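Local atomic coordinates of mRNA export factor MEX67 (Candida albicans, PDB entry 1Q40), a protein that probably takes part in exporting messenger RNA from the nucleus, and is represented here by its middle, NTF2-like domain. Residues F70-N75 / I176-K181; Q106-R111 / F142-Q147. All blocks are in the same frame, centred on the assembly; numbering follows the deposited sequence.

Contact 1 (F70-N75 / I176-K181); sequences FGYYLN and IPLSKK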
loop_
_atom_site.group_PDB
_atom_site.type_symbol
_atom_site.label_atom_id
_atom_site.label_comp_id
_atom_site.label_asym_id
_atom_site.label_seq_id
_atom_site.Cartn_x
_atom_site.Cartn_y
_atom_site.Cartn_z
ATOM N N PHE B 70 2.581 -18.146 6.048
ATOM C CA PHE B 70 2.826 -16.885 6.760
ATOM C C PHE B 70 2.921 -17.037 8.295
ATOM O O PHE B 70 2.751 -16.053 9.016
ATOM C CB PHE B 70 1.721 -15.878 6.429
ATOM C CG PHE B 70 1.732 -15.403 5.005
ATOM C CD1 PHE B 70 0.835 -15.918 4.075
ATOM C CD2 PHE B 70 2.613 -14.416 4.605
ATOM C CE1 PHE B 70 0.838 -15.454 2.756
ATOM C CE2 PHE B 70 2.632 -13.950 3.294
ATOM C CZ PHE B 70 1.740 -14.467 2.362
ATOM N N GLY B 71 3.193 -18.255 8.775
ATOM C CA GLY B 71 3.250 -18.574 10.200
ATOM C C GLY B 71 4.014 -17.654 11.145
ATOM O O GLY B 71 3.569 -17.426 12.259
ATOM N N TYR B 72 5.157 -17.117 10.723
ATOM C CA TYR B 72 5.923 -16.194 11.576
ATOM C C TYR B 72 5.310 -14.789 11.695
ATOM O O TYR B 72 5.627 -14.046 12.621
ATOM C CB TYR B 72 7.365 -16.064 11.069
ATOM C CG TYR B 72 8.280 -17.203 11.482
ATOM C CD1 TYR B 72 9.039 -17.893 10.544
ATOM C CD2 TYR B 72 8.378 -17.587 12.816
ATOM C CE1 TYR B 72 9.874 -18.952 10.924
ATOM C CE2 TYR B 72 9.200 -18.639 13.207
ATOM C CZ TYR B 72 9.950 -19.309 12.260
ATOM O OH TYR B 72 10.765 -20.333 12.670
ATOM N N TYR B 73 4.431 -14.445 10.758
ATOM C CA TYR B 73 3.884 -13.103 10.601
ATOM C C TYR B 73 2.453 -12.913 11.110
ATOM O O TYR B 73 2.050 -11.789 11.443
ATOM C CB TYR B 73 3.875 -12.768 9.120
ATOM C CG TYR B 73 5.237 -12.741 8.475
ATOM C CD1 TYR B 73 5.976 -11.568 8.441
ATOM C CD2 TYR B 73 5.781 -13.875 7.899
ATOM C CE1 TYR B 73 7.231 -11.518 7.857
ATOM C CE2 TYR B 73 7.056 -13.839 7.286
ATOM C CZ TYR B 73 7.761 -12.653 7.260
ATOM O OH TYR B 73 9.010 -12.566 6.683
ATOM N N LEU B 74 1.684 -13.995 11.164
ATOM C CA LEU B 74 0.239 -13.887 11.345
ATOM C C LEU B 74 -0.186 -13.344 12.695
ATOM O O LEU B 74 -1.141 -12.572 12.770
ATOM C CB LEU B 74 -0.446 -15.239 11.124
ATOM C CG LEU B 74 -0.473 -15.759 9.701
ATOM C CD1 LEU B 74 -1.014 -17.173 9.712
ATOM C CD2 LEU B 74 -1.322 -14.882 8.826
ATOM N N ASN B 75 0.481 -13.750 13.768
ATOM C CA ASN B 75 0.042 -13.303 15.098
ATOM C C ASN B 75 0.230 -11.802 15.296
ATOM O O ASN B 75 -0.539 -11.161 16.008
ATOM C CB ASN B 75 0.754 -14.053 16.219
ATOM C CG ASN B 75 0.137 -13.766 17.574
ATOM O OD1 ASN B 75 -1.078 -13.895 17.756
ATOM N ND2 ASN B 75 0.961 -13.349 18.524
ATOM N N ILE B 176 8.310 -23.926 11.035
ATOM C CA ILE B 176 7.750 -23.069 9.984
ATOM C C ILE B 176 8.793 -22.884 8.881
ATOM O O ILE B 176 9.937 -22.561 9.173
ATOM C CB ILE B 176 7.342 -21.690 10.557
ATOM C CG1 ILE B 176 6.271 -21.862 11.639
ATOM C CG2 ILE B 176 6.822 -20.780 9.454
ATOM C CD1 ILE B 176 6.099 -20.681 12.531
ATOM N N PRO B 177 8.417 -23.081 7.620
ATOM C CA PRO B 177 9.381 -22.935 6.529
ATOM C C PRO B 177 9.750 -21.469 6.272
ATOM O O PRO B 177 8.947 -20.556 6.489
ATOM C CB PRO B 177 8.667 -23.567 5.328
ATOM C CG PRO B 177 7.214 -23.444 5.630
ATOM C CD PRO B 177 7.083 -23.449 7.120
ATOM N N LEU B 178 10.994 -21.264 5.863
ATOM C CA LEU B 178 11.454 -19.965 5.410
ATOM C C LEU B 178 11.255 -19.936 3.901
ATOM O O LEU B 178 11.441 -20.944 3.236
ATOM C CB LEU B 178 12.926 -19.749 5.778
ATOM C CG LEU B 178 13.300 -19.851 7.263
ATOM C CD1 LEU B 178 14.806 -19.912 7.418
ATOM C CD2 LEU B 178 12.737 -18.711 8.083
ATOM N N SER B 179 10.855 -18.783 3.379
ATOM C CA SER B 179 10.642 -18.589 1.948
ATOM C C SER B 179 10.742 -17.110 1.580
ATOM O O SER B 179 10.675 -16.229 2.442
ATOM C CB SER B 179 9.259 -19.119 1.521
ATOM O OG SER B 179 8.211 -18.205 1.882
ATOM N N LYS B 180 10.879 -16.853 0.286
ATOM C CA LYS B 180 10.849 -15.506 -0.242
ATOM C C LYS B 180 9.480 -14.901 0.024
ATOM O O LYS B 180 8.488 -15.612 0.059
ATOM C CB LYS B 180 11.107 -15.494 -1.754
ATOM C CG LYS B 180 12.488 -15.973 -2.143
ATOM C CD LYS B 180 12.654 -15.975 -3.653
ATOM C CE LYS B 180 13.369 -14.724 -4.148
ATOM N NZ LYS B 180 14.653 -15.047 -4.822
ATOM N N LYS B 181 9.450 -13.590 0.238
ATOM C CA LYS B 181 8.201 -12.832 0.292
ATOM C C LYS B 181 8.340 -11.566 -0.560
ATOM O O LYS B 181 9.434 -11.078 -0.777
ATOM C CB LYS B 181 7.869 -12.432 1.729
ATOM C CG LYS B 181 7.854 -13.576 2.749
ATOM C CD LYS B 181 6.615 -14.440 2.626
ATOM C CE LYS B 181 6.451 -15.347 3.844
ATOM N NZ LYS B 181 7.647 -16.210 4.068
HETATM O O HOH W 1 11.903 -21.744 10.780
HETATM O O HOH W 2 9.857 -22.844 13.584
#
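G71 and I176 bring two loops of the NTF2-like domain together, their CA atoms 6.4 Å apart, with no direct hydrogen bond passing between 70-75 and 176-181. Where irregular chain meets irregular chain in this way, side chains and two waters make the join, and a CH-pi contact between I176 and Y72 is its clearest element. CD1 of I176 stands 3.9 Å from the centroid of the Y72 ring, 17° off the ring normal. It is displaced toward the CD2-CE2 rim, while CG2 of the same isoleucine meets the CD1-CE1 side: chi1 of -61° puts CG1 beside the backbone N and CG2 anti to it, and both branches lie over one face of the ring, toward opposite rims. At the tip of the tyrosine, the waters link the phenol to the backbone of I176: one lies 2.6 Å from Y72 OH and donates to I176 O, the other also bonds to Y72 OH and accepts from I176 N. L178 adds its CD2 at 4.0 Å from Y72 CE1.

K181 makes the second patch of the contact. Its chain is bent, and CE comes 3.8 Å from CE2 of Y73 and 4.0 Å from CD2 of F70. Beyond this aliphatic stem the ammonium forms a salt bridge with E144, which also binds Y73 OH. A further bond, 3.0 Å long, runs from K181 NZ to S179 OG, whose hydroxyl in turn donates to K180 O.

Contact 2 (Q106-R111 / F142-Q147); sequences QLPKTR and FDEVAQ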
loop_
_atom_site.group_PDB
_atom_site.type_symbol
_atom_site.label_atom_id
_atom_site.label_comp_id
_atom_site.label_asym_id
_atom_site.label_seq_id
_atom_site.Cartn_x
_atom_site.Cartn_y
_atom_site.Cartn_z
ATOM N N GLN B 106 10.892 -10.130 16.075
ATOM C CA GLN B 106 9.942 -11.194 15.746
ATOM C C GLN B 106 9.682 -11.373 14.247
ATOM O O GLN B 106 8.849 -12.187 13.847
ATOM C CB GLN B 106 8.612 -10.938 16.454
ATOM C CG GLN B 106 8.711 -10.938 17.974
ATOM C CD GLN B 106 7.418 -10.496 18.618
ATOM O OE1 GLN B 106 6.410 -11.196 18.541
ATOM N NE2 GLN B 106 7.430 -9.320 19.214
ATOM N N LEU B 107 10.382 -10.613 13.421
ATOM C CA LEU B 107 10.306 -10.773 11.979
ATOM C C LEU B 107 11.500 -11.638 11.517
ATOM O O LEU B 107 12.625 -11.455 11.993
ATOM C CB LEU B 107 10.308 -9.406 11.289
ATOM C CG LEU B 107 9.030 -8.572 11.511
ATOM C CD1 LEU B 107 9.230 -7.127 11.106
ATOM C CD2 LEU B 107 7.859 -9.158 10.766
ATOM N N PRO B 108 11.261 -12.601 10.629
ATOM C CA PRO B 108 12.365 -13.417 10.101
ATOM C C PRO B 108 13.532 -12.561 9.576
ATOM O O PRO B 108 13.336 -11.448 9.064
ATOM C CB PRO B 108 11.700 -14.223 8.985
ATOM C CG PRO B 108 10.257 -14.353 9.430
ATOM C CD PRO B 108 9.951 -13.040 10.107
ATOM N N LYS B 109 14.740 -13.083 9.749
ATOM C CA LYS B 109 15.959 -12.439 9.270
ATOM C C LYS B 109 16.021 -12.545 7.757
ATOM O O LYS B 109 15.618 -13.553 7.190
ATOM C CB LYS B 109 17.181 -13.080 9.932
ATOM C CG LYS B 109 17.098 -13.006 11.476
ATOM C CD LYS B 109 18.380 -13.409 12.167
ATOM C CE LYS B 109 18.240 -13.236 13.668
ATOM N NZ LYS B 109 19.312 -13.931 14.399
ATOM N N THR B 110 16.537 -11.499 7.116
ATOM C CA THR B 110 16.378 -11.304 5.678
ATOM C C THR B 110 17.671 -10.978 4.948
ATOM O O THR B 110 18.680 -10.589 5.541
ATOM C CB THR B 110 15.416 -10.124 5.426
ATOM O OG1 THR B 110 15.833 -8.985 6.201
ATOM C CG2 THR B 110 13.989 -10.447 5.918
ATOM N N ARG B 111 17.600 -11.105 3.631
ATOM C CA ARG B 111 18.536 -10.436 2.747
ATOM C C ARG B 111 17.772 -9.822 1.570
ATOM O O ARG B 111 17.059 -10.515 0.847
ATOM C CB ARG B 111 19.662 -11.368 2.300
ATOM C CG ARG B 111 19.227 -12.673 1.727
ATOM C CD ARG B 111 19.425 -12.763 0.224
ATOM N NE ARG B 111 20.831 -12.912 -0.144
ATOM C CZ ARG B 111 21.277 -12.873 -1.397
ATOM N NH1 ARG B 111 20.430 -12.690 -2.409
ATOM N NH2 ARG B 111 22.575 -13.019 -1.643
ATOM N N PHE B 142 12.301 -10.135 -0.755
ATOM C CA PHE B 142 13.460 -10.554 0.034
ATOM C C PHE B 142 13.514 -12.070 0.200
ATOM O O PHE B 142 12.524 -12.772 -0.037
ATOM C CB PHE B 142 13.512 -9.850 1.408
ATOM C CG PHE B 142 12.283 -10.061 2.278
ATOM C CD1 PHE B 142 12.071 -11.261 2.955
ATOM C CD2 PHE B 142 11.358 -9.052 2.438
ATOM C CE1 PHE B 142 10.932 -11.451 3.759
ATOM C CE2 PHE B 142 10.218 -9.236 3.242
ATOM C CZ PHE B 142 10.019 -10.427 3.899
ATOM N N ASP B 143 14.694 -12.565 0.567
ATOM C CA ASP B 143 14.879 -13.938 1.004
ATOM C C ASP B 143 14.847 -13.959 2.521
ATOM O O ASP B 143 15.309 -13.026 3.168
ATOM C CB ASP B 143 16.229 -14.472 0.543
ATOM C CG ASP B 143 16.304 -14.629 -0.945
ATOM O OD1 ASP B 143 15.862 -15.689 -1.437
ATOM O OD2 ASP B 143 16.772 -13.749 -1.705
ATOM N N GLU B 144 14.288 -15.016 3.089
ATOM C CA GLU B 144 14.385 -15.242 4.519
ATOM C C GLU B 144 15.551 -16.183 4.733
ATOM O O GLU B 144 15.576 -17.262 4.158
ATOM C CB GLU B 144 13.094 -15.838 5.059
ATOM C CG GLU B 144 11.926 -14.873 4.985
ATOM C CD GLU B 144 10.601 -15.513 5.369
ATOM O OE1 GLU B 144 10.568 -16.744 5.561
ATOM O OE2 GLU B 144 9.585 -14.786 5.461
ATOM N N VAL B 145 16.523 -15.760 5.539
ATOM C CA VAL B 145 17.750 -16.532 5.769
ATOM C C VAL B 145 17.794 -17.246 7.125
ATOM O O VAL B 145 18.601 -18.147 7.325
ATOM C CB VAL B 145 19.008 -15.651 5.609
ATOM C CG1 VAL B 145 19.102 -15.111 4.185
ATOM C CG2 VAL B 145 19.027 -14.499 6.610
ATOM N N ALA B 146 16.933 -16.841 8.053
ATOM C CA ALA B 146 16.863 -17.479 9.358
ATOM C C ALA B 146 15.574 -17.118 10.081
ATOM O O ALA B 146 14.935 -16.103 9.773
ATOM C CB ALA B 146 18.092 -17.098 10.229
ATOM N N GLN B 147 15.198 -17.973 11.034
ATOM C CA GLN B 147 14.044 -17.747 11.907
ATOM C C GLN B 147 14.254 -16.420 12.628
ATOM O O GLN B 147 15.391 -15.971 12.760
ATOM C CB GLN B 147 13.899 -18.907 12.921
ATOM C CG GLN B 147 15.005 -18.973 13.980
ATOM C CD GLN B 147 14.987 -20.247 14.850
ATOM O OE1 GLN B 147 14.647 -21.334 14.379
ATOM N NE2 GLN B 147 15.384 -20.103 16.115
#
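K109, T110 and R111 pair antiparallel with A146, E144 and D143, and the step from K109-A146 to T110-E144 skips V145, a beta bulge. Strand 109-111 thereby joins the end of strand 134-146 in the curved sheet of the NTF2-like domain. The short strand axes stand 135° apart, well short of a straight antiparallel run. R111 and D143 form a hydrogen-bonded pair, R111 N to D143 O at 3.0 Å and D143 N to R111 O at 3.1 Å. At the bulge K109 donates to A146 O, while its own O receives V145 N at 2.9 Å. T110-E144, between them, is the non-hydrogen-bonded pair, where CA-H...O contacts run from T110 CA to D143 O (3.2 Å) and from E144 CA to K109 O.

The extra residue, V145, shifts the register by one, and the side chains still sort onto two faces. On the face of T110 and E144, CG2 of T110 makes a CH-pi contact over the F142 ring, 4.0 Å from its centroid and offset toward the CD1 rim. F142 CG sits in the crowded position between backbone N and carbonyl carbon (chi1 58°), and CG of E144 meets the ring edge in its plane. P108 lies alongside E144, its CB 4.0 Å from CD of E144, whose carboxylate is bonded to Y73 and K181. On the other face R111 and D143 run side by side; their NH1-OD2 salt bridge is long, 3.9 Å, with guanidinium and carboxylate planes 73° apart. CG of R111 also packs at 3.5 Å against CG1 of V145.

T110 faces helix 14-29, touching W28 and hydrogen-bonding D29 through OG1. F142 rests on I206 of strand 198-208 and shares backbone hydrogen bonds with K181, which ties strand 134-146 to strand 181-190.

E144 is shared by the two contacts, whose centres lie 9 Å apart: it belongs to the strand pair of contact 2, yet its carboxylate serves the loops of contact 1. OE2 lies 2.6 Å from Y73 OH, a probable hydrogen bond, and 2.8 Å from K181 NZ in a salt bridge, while OE1 accepts from S179 N. A buried carboxylate so surrounded would probably stay ionised. The seam continues at Y72, whose OH lies 3.5 Å from CB of Q147, and at P108, which touches both Y72 and Y73. A bound glycerol, probably from the crystallisation liquor, lies about 6 Å from the F70 side chain.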